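Local structure of ALDH21) (5MZ5) at the interface of chains A and B. The protein oxidises succinic semialdehyde to succinate with NADP(+) as the cofactor, as a member of the aldehyde dehydrogenase family. Coordinates in Å, arbitrary orientation; residue numbers count along the deposited sequence, not the author numbering. Chains: chain A/B, ALDH21).

The interface of chains A and B. Residues chain A 298, 448-450, 454, 468-469; chain B 451-452.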
loop_
_atom_site.group_PDB
_atom_site.type_symbol
_atom_site.label_atom_id
_atom_site.label_comp_id
_atom_site.label_asym_id
_atom_site.label_seq_id
_atom_site.Cartn_x
_atom_site.Cartn_y
_atom_site.Cartn_z
ATOM N N VAL A 298 -9.198 -13.009 30.931
ATOM C CA VAL A 298 -9.192 -11.668 30.337
ATOM C C VAL A 298 -10.583 -11.252 29.809
ATOM O O VAL A 298 -11.049 -11.860 28.849
ATOM C CB VAL A 298 -8.080 -11.479 29.250
ATOM C CG1 VAL A 298 -7.957 -10.003 28.845
ATOM C CG2 VAL A 298 -6.723 -12.025 29.713
ATOM N N THR A 448 -4.248 -14.198 27.593
ATOM C CA THR A 448 -3.044 -13.758 28.309
ATOM C C THR A 448 -3.066 -12.264 28.570
ATOM O O THR A 448 -3.591 -11.499 27.755
ATOM C CB THR A 448 -1.736 -14.198 27.558
ATOM O OG1 THR A 448 -0.588 -13.792 28.308
ATOM C CG2 THR A 448 -1.620 -13.611 26.149
ATOM N N LYS A 449 -2.458 -11.854 29.690
ATOM C CA LYS A 449 -2.280 -10.453 30.056
ATOM C C LYS A 449 -0.814 -10.067 29.789
ATOM O O LYS A 449 -0.430 -8.906 29.959
ATOM C CB LYS A 449 -2.592 -10.241 31.544
ATOM C CG LYS A 449 -4.048 -10.358 31.916
ATOM C CD LYS A 449 -4.170 -10.391 33.432
ATOM C CE LYS A 449 -5.601 -10.510 33.870
ATOM N NZ LYS A 449 -5.732 -10.562 35.355
ATOM N N ASP A 450 -0.004 -11.058 29.401
ATOM C CA ASP A 450 1.432 -10.937 29.166
ATOM C C ASP A 450 1.757 -10.541 27.727
ATOM O O ASP A 450 1.474 -11.281 26.792
ATOM C CB ASP A 450 2.127 -12.250 29.588
ATOM C CG ASP A 450 3.631 -12.191 29.711
ATOM O OD1 ASP A 450 4.300 -11.948 28.693
ATOM O OD2 ASP A 450 4.147 -12.504 30.802
ATOM N N ALA A 454 1.804 -13.084 24.359
ATOM C CA ALA A 454 0.887 -12.737 23.268
ATOM C C ALA A 454 1.630 -12.742 21.924
ATOM O O ALA A 454 1.199 -13.416 20.980
ATOM C CB ALA A 454 0.259 -11.367 23.530
ATOM N N LEU A 468 -6.334 -13.432 20.038
ATOM C CA LEU A 468 -5.838 -12.921 21.295
ATOM C C LEU A 468 -6.987 -12.443 22.191
ATOM O O LEU A 468 -7.720 -11.512 21.838
ATOM C CB LEU A 468 -4.793 -11.803 21.029
ATOM C CG LEU A 468 -4.102 -11.142 22.244
ATOM C CD1 LEU A 468 -3.484 -12.196 23.231
ATOM C CD2 LEU A 468 -3.038 -10.153 21.766
ATOM N N ASN A 469 -7.135 -13.113 23.338
ATOM C CA ASN A 469 -8.137 -12.871 24.392
ATOM C C ASN A 469 -9.580 -13.098 23.897
ATOM O O ASN A 469 -10.525 -12.373 24.212
ATOM C CB ASN A 469 -7.916 -11.517 25.079
ATOM C CG ASN A 469 -6.600 -11.551 25.809
ATOM O OD1 ASN A 469 -6.157 -12.609 26.245
ATOM N ND2 ASN A 469 -5.894 -10.435 25.878
ATOM N N LEU B 451 0.381 -6.589 28.436
ATOM C CA LEU B 451 -0.171 -6.416 27.101
ATOM C C LEU B 451 -1.093 -5.174 26.995
ATOM O O LEU B 451 -0.954 -4.364 26.070
ATOM C CB LEU B 451 -0.954 -7.705 26.724
ATOM C CG LEU B 451 -1.814 -7.646 25.440
ATOM C CD1 LEU B 451 -0.927 -7.540 24.165
ATOM C CD2 LEU B 451 -2.766 -8.819 25.383
ATOM N N ASN B 452 -2.033 -5.039 27.938
ATOM C CA ASN B 452 -3.000 -3.946 27.945
ATOM C C ASN B 452 -2.384 -2.601 28.297
ATOM O O ASN B 452 -2.758 -1.613 27.681
ATOM C CB ASN B 452 -4.193 -4.280 28.837
ATOM C CG ASN B 452 -5.081 -5.323 28.197
ATOM O OD1 ASN B 452 -5.330 -5.312 26.991
ATOM N ND2 ASN B 452 -5.550 -6.268 28.976
HETATM O O HOH W 1 -6.925 -7.752 26.337
#
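B:Leu451 meets A:Leu468 tip to tip, in a small part of a two-fold interface between identical chains of the deposited four-chain assembly. CG of B:Leu451 stands anti to its backbone N (chi1 170°), which extends the branches toward A:Leu468 and A:Ala454: CD2 lies 3.9 Å from CD2 of A:Leu468, while CD1 comes within 4.1 Å of CB of A:Ala454. The partner hides 66 Å² of this leucine, more than of any other residue here.

A backbone bond anchors the same residue, B:Leu451 N donating to A:Lys449 O at 2.9 Å (162° at hydrogen).

Within chain A, the amide of A:Asn469 is held flat from both ends: OD1 accepts A:Thr448 N at 2.8 Å in the carbonyl plane, and ND2 donates to A:Thr448 O at 3.2 Å, the acceptor lying close to the amide plane. ND2 also touches CD2 of B:Leu451 (3.6 Å) and contacts a water, at 2.9 Å, that continues to OD1 of B:Asn452. An alanine in place of A:Asn469 would probably leave A:Thr448 N and O without these mates and break the water bridge.

Loop 448-450, the first turn of helix 451-460 and the end of strand 465-468 with the residue after it, all of chain A, meet the first turn of helix 451-460 of chain B. The patch centre lies about 26 Å from A:Glu285, the predicted active-site glutamate, so the contact is remote from catalysis and may contribute to assembly, which the structure alone does not show; the two-fold axis gives it a twin with the chains exchanged.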